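Local coordinates for protein hydrolase (PDB 5HOE) that acts as an octameric carbohydrate acetylesterase of the GDSL-type (SGNH) hydrolase family, probably cleaving acetyl ester bonds, at residues Tyr42-Arg47 with Ala51-Leu56; Thr86-Ala91 with Gly130-Cys135. One frame throughout, in Å; residues are numbered along the deposited sequence.

Interaction 1 of 2, residues Tyr42-Arg47 with Ala51-Leu56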
# COMPACT_ATOMS: atom_id res chain seq x y z
N TYR A 42 -36.28 7.84 -10.99
CA TYR A 42 -37.71 7.58 -10.81
C TYR A 42 -38.15 8.07 -9.43
O TYR A 42 -37.40 7.93 -8.46
CB TYR A 42 -38.01 6.08 -10.89
CG TYR A 42 -38.06 5.50 -12.29
CD1 TYR A 42 -39.10 5.81 -13.14
CD2 TYR A 42 -37.08 4.62 -12.75
CE1 TYR A 42 -39.16 5.27 -14.42
CE2 TYR A 42 -37.14 4.07 -14.01
CZ TYR A 42 -38.17 4.40 -14.84
OH TYR A 42 -38.20 3.87 -16.12
N PRO A 43 -39.35 8.61 -9.29
CA PRO A 43 -39.89 8.85 -7.95
C PRO A 43 -40.08 7.54 -7.20
O PRO A 43 -40.19 6.47 -7.80
CB PRO A 43 -41.22 9.56 -8.21
CG PRO A 43 -41.62 9.10 -9.56
CD PRO A 43 -40.35 8.89 -10.34
N TYR A 44 -40.13 7.65 -5.87
CA TYR A 44 -40.13 6.47 -5.01
C TYR A 44 -41.20 5.46 -5.41
O TYR A 44 -40.93 4.26 -5.45
CB TYR A 44 -40.34 6.93 -3.57
CG TYR A 44 -40.32 5.85 -2.52
CD1 TYR A 44 -39.21 5.03 -2.35
CD2 TYR A 44 -41.41 5.66 -1.70
CE1 TYR A 44 -39.18 4.05 -1.39
CE2 TYR A 44 -41.39 4.68 -0.70
CZ TYR A 44 -40.27 3.88 -0.56
OH TYR A 44 -40.23 2.91 0.41
N GLU A 45 -42.41 5.93 -5.72
CA GLU A 45 -43.50 5.00 -6.02
C GLU A 45 -43.36 4.33 -7.37
O GLU A 45 -44.15 3.44 -7.67
CB GLU A 45 -44.86 5.68 -5.88
CG GLU A 45 -45.20 6.13 -4.46
CD GLU A 45 -45.14 5.00 -3.42
OE1 GLU A 45 -45.14 3.80 -3.78
OE2 GLU A 45 -45.09 5.32 -2.21
N GLN A 46 -42.37 4.70 -8.17
CA GLN A 46 -42.08 4.05 -9.44
C GLN A 46 -40.78 3.27 -9.39
O GLN A 46 -40.30 2.79 -10.43
CB GLN A 46 -42.04 5.09 -10.56
CG GLN A 46 -43.43 5.61 -10.92
CD GLN A 46 -43.40 6.47 -12.16
OE1 GLN A 46 -42.38 7.08 -12.48
NE2 GLN A 46 -44.51 6.50 -12.88
N ARG A 47 -40.18 3.16 -8.21
CA ARG A 47 -39.02 2.31 -7.97
C ARG A 47 -39.50 0.96 -7.45
O ARG A 47 -40.58 0.85 -6.87
CB ARG A 47 -38.09 2.95 -6.93
CG ARG A 47 -37.75 4.41 -7.24
CD ARG A 47 -36.40 4.86 -6.71
NE ARG A 47 -36.40 5.34 -5.33
CZ ARG A 47 -36.46 6.62 -4.96
NH1 ARG A 47 -36.61 7.61 -5.84
NH2 ARG A 47 -36.43 6.91 -3.67
N ALA A 51 -42.53 0.32 -4.63
CA ALA A 51 -43.60 -0.61 -4.97
C ALA A 51 -43.63 -1.81 -4.02
O ALA A 51 -44.71 -2.28 -3.64
CB ALA A 51 -43.44 -1.07 -6.42
N MET A 52 -42.46 -2.33 -3.65
CA MET A 52 -42.40 -3.41 -2.66
C MET A 52 -42.92 -2.92 -1.31
O MET A 52 -43.72 -3.61 -0.65
CB MET A 52 -40.96 -3.91 -2.52
CG MET A 52 -40.83 -5.10 -1.58
SD MET A 52 -39.15 -5.45 -1.03
CE MET A 52 -38.72 -3.96 -0.13
N ALA A 53 -42.52 -1.71 -0.91
CA ALA A 53 -42.98 -1.16 0.37
C ALA A 53 -44.49 -0.99 0.40
O ALA A 53 -45.14 -1.24 1.43
CB ALA A 53 -42.28 0.17 0.64
N ALA A 54 -45.08 -0.54 -0.71
CA ALA A 54 -46.52 -0.36 -0.76
C ALA A 54 -47.25 -1.69 -0.56
O ALA A 54 -48.23 -1.77 0.19
CB ALA A 54 -46.92 0.26 -2.10
N ARG A 55 -46.77 -2.75 -1.22
CA ARG A 55 -47.41 -4.06 -1.07
C ARG A 55 -47.20 -4.62 0.34
O ARG A 55 -48.11 -5.24 0.91
CB ARG A 55 -46.85 -5.02 -2.13
CG ARG A 55 -47.45 -6.42 -2.13
CD ARG A 55 -48.77 -6.48 -2.92
NE ARG A 55 -48.76 -7.60 -3.87
CZ ARG A 55 -49.27 -7.55 -5.10
NH1 ARG A 55 -49.84 -6.44 -5.55
NH2 ARG A 55 -49.21 -8.62 -5.87
N LEU A 56 -46.02 -4.40 0.92
CA LEU A 56 -45.72 -4.94 2.24
C LEU A 56 -46.54 -4.29 3.35
O LEU A 56 -46.96 -4.97 4.29
CB LEU A 56 -44.22 -4.82 2.53
CG LEU A 56 -43.32 -5.78 1.76
CD1 LEU A 56 -41.86 -5.43 1.99
CD2 LEU A 56 -43.59 -7.23 2.18

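Interaction 2 of 2, residues Thr86-Ala91 with Gly130-Cys135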
# COMPACT_ATOMS: atom_id res chain seq x y z
N THR A 86 -17.07 -2.86 -0.43
CA THR A 86 -16.38 -1.87 0.39
C THR A 86 -17.34 -1.13 1.32
O THR A 86 -16.95 -0.75 2.43
CB THR A 86 -15.62 -0.90 -0.52
OG1 THR A 86 -14.68 -1.63 -1.30
CG2 THR A 86 -14.91 0.20 0.28
N TYR A 87 -18.57 -0.88 0.87
CA TYR A 87 -19.58 -0.08 1.56
C TYR A 87 -20.55 -0.90 2.40
O TYR A 87 -21.09 -0.39 3.39
CB TYR A 87 -20.37 0.70 0.49
CG TYR A 87 -21.48 1.69 0.87
CD1 TYR A 87 -22.80 1.28 1.08
CD2 TYR A 87 -21.21 3.06 0.93
CE1 TYR A 87 -23.81 2.21 1.38
CE2 TYR A 87 -22.20 3.97 1.22
CZ TYR A 87 -23.50 3.55 1.43
OH TYR A 87 -24.47 4.50 1.73
N LEU A 88 -20.83 -2.16 2.03
CA LEU A 88 -21.90 -2.90 2.70
C LEU A 88 -21.68 -3.05 4.21
O LEU A 88 -22.64 -2.84 4.97
CB LEU A 88 -22.16 -4.23 1.98
CG LEU A 88 -23.33 -5.06 2.52
CD1 LEU A 88 -24.66 -4.30 2.43
CD2 LEU A 88 -23.45 -6.36 1.75
N PRO A 89 -20.50 -3.42 4.71
CA PRO A 89 -20.37 -3.54 6.18
C PRO A 89 -20.72 -2.27 6.93
O PRO A 89 -21.45 -2.33 7.93
CB PRO A 89 -18.91 -3.98 6.37
CG PRO A 89 -18.59 -4.72 5.09
CD PRO A 89 -19.30 -3.91 4.01
N MET A 90 -20.28 -1.11 6.44
CA MET A 90 -20.66 0.17 7.03
C MET A 90 -22.18 0.40 6.97
O MET A 90 -22.80 0.89 7.93
CB MET A 90 -19.92 1.31 6.29
CG MET A 90 -18.42 1.39 6.56
SD MET A 90 -17.58 2.78 5.74
CE MET A 90 -16.80 2.03 4.31
N ALA A 91 -22.81 0.05 5.85
CA ALA A 91 -24.25 0.28 5.73
C ALA A 91 -25.02 -0.62 6.67
O ALA A 91 -26.01 -0.19 7.29
CB ALA A 91 -24.69 0.04 4.29
N GLY A 130 -21.93 -13.17 2.77
CA GLY A 130 -21.14 -13.41 3.97
C GLY A 130 -21.04 -12.19 4.87
O GLY A 130 -21.02 -12.32 6.10
N GLN A 131 -20.94 -10.99 4.29
CA GLN A 131 -20.89 -9.77 5.10
C GLN A 131 -22.18 -9.58 5.88
O GLN A 131 -22.15 -9.11 7.02
CB GLN A 131 -20.62 -8.55 4.21
CG GLN A 131 -19.20 -8.47 3.71
CD GLN A 131 -18.96 -7.38 2.72
OE1 GLN A 131 -19.88 -6.90 2.06
NE2 GLN A 131 -17.70 -6.98 2.59
N VAL A 132 -23.32 -9.95 5.30
CA VAL A 132 -24.56 -9.87 6.06
C VAL A 132 -24.59 -10.93 7.15
O VAL A 132 -24.94 -10.66 8.31
CB VAL A 132 -25.79 -9.98 5.13
CG1 VAL A 132 -27.04 -9.86 5.95
CG2 VAL A 132 -25.75 -8.93 4.05
N LEU A 133 -24.24 -12.17 6.80
CA LEU A 133 -24.36 -13.26 7.77
C LEU A 133 -23.43 -13.10 8.96
O LEU A 133 -23.71 -13.67 10.03
CB LEU A 133 -24.09 -14.58 7.08
CG LEU A 133 -25.11 -14.95 5.99
CD1 LEU A 133 -24.72 -16.26 5.33
CD2 LEU A 133 -26.52 -15.03 6.55
N THR A 134 -22.35 -12.33 8.82
CA THR A 134 -21.40 -12.16 9.91
C THR A 134 -21.55 -10.82 10.62
O THR A 134 -20.70 -10.49 11.45
CB THR A 134 -19.96 -12.34 9.42
OG1 THR A 134 -19.63 -11.31 8.47
CG2 THR A 134 -19.76 -13.71 8.77
N CYS A 135 -22.60 -10.05 10.32
CA CYS A 135 -22.70 -8.67 10.80
C CYS A 135 -23.35 -8.53 12.17
O CYS A 135 -23.50 -7.39 12.64
CB CYS A 135 -23.44 -7.79 9.78
SG CYS A 135 -25.25 -7.85 9.83

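Interaction 1 of 2, residues Tyr42-Arg47 with Ala51-Leu56
Arg47 and Ala51 tie the 42-47 loop to helix 48-56 through a single backbone hydrogen bond at an N-cap junction, on the flank of the SGNH hydrolase fold beside strand 60-66, at the edge of this chain's sheet. Arg47 is the N-cap residue, and its carbonyl oxygen accepts the opening i to i+4 bond of the helix: Ala51 N lies 3.0 Å from Arg47 O, nearly straight at 167°. The methyl of Ala51 comes to the same oxygen, with CB 3.5 Å from Arg47 O. The chain enters this cap from a 3-10 turn at 44-46, closed by Gln46 N bonding to Pro43 O and Arg47 N to Tyr44 O.

Van der Waals contact is slight and falls on small side chains of the helix. The Tyr44 ring is thrown forward along the helix because CG stands anti to the backbone N (chi1 -178°), and its OH meets Ala53 CB at 3.4 Å, with the methyl lying oblique to the ring. Ile62 of strand 60-66 touches both partners, so Tyr44 and Ala53 share one seat on that strand. Nearer the solvent, the carboxylate oxygen OE1 of Glu45 is merely near a methyl, 4.3 Å from Ala54 CB.

Electrostatic contacts belong to the Arg47 side chain, whose end turns away from the helix. Its NH2 forms a salt bridge with Glu64, a negative charge that probably eases the closeness of the like-charged Arg41, whose NE lies near NH1. One guanidinium face lies against the turn, with Tyr44 CA 3.6 Å above the plane and over its centre. At the edge, NH1 donates to Tyr42 O at 2.8 Å, the oxygen lying in the guanidinium plane and the donor in the carbonyl plane, with a C=O...N angle of 159°.

Interaction 2 of 2, residues Thr86-Ala91 with Gly130-Cys135
Gln131 reaches from helix 118-133 across to Leu88 and Pro89 of helix 84-95. From CB, with CG anti to the carbonyl carbon (chi1 -73°), the chain runs out extended. CG comes within 4.0 Å of Pro89 CG, and CD lies closer to that same ring carbon. At the tip the amide divides: OE1 is buried without a polar partner, 3.5 Å from Leu88 CB, whereas NE2 lies 3.5 Å from Pro89 CG and donates to Ser85 O. Ser85 stands four residues before Pro89, and proline has no N-H to give, so the amide N-H probably stands in for the backbone donor missing at Pro89. Cut back to alanine, this position would probably leave Ser85 O without that donor and open a gap beside the proline ring. On the side facing the sheet, Leu88 CD2 packs on Val132 CG2 at 4.1 Å, with Leu88 also on Phe22 and Val132 on Val148. On another side of helix 84-95, Tyr87 stacks on Tyr87 of a neighbouring subunit. Two neighbouring connecting helices packed over the parallel strands in this way are typical of the alpha/beta/alpha layering of SGNH hydrolases.

Interactions 1 and 2 are about 25 Å apart between centres, follow one another along the chain and share no element. Both lean on the parallel sheet: interaction 1 at strand 60-66, interaction 2 over strands 17-23 and 147-152. Interaction 1 is the more superficial, with Glu45 and Ala54 exposed; none of the touching residues of interaction 2 is exposed. Interaction 1 is local, a loop feeding its own helix, and relies on one backbone bond, while the guanidinium of its capping residue ties the loop to itself and to strand 60-66. Interaction 2 joins two helices distant in sequence by side chains alone, an amide laid against a proline and a leucine, with one leucine-valine contact. Another subunit adjoins interaction 2 alone, which places it at a subunit interface of the octamer.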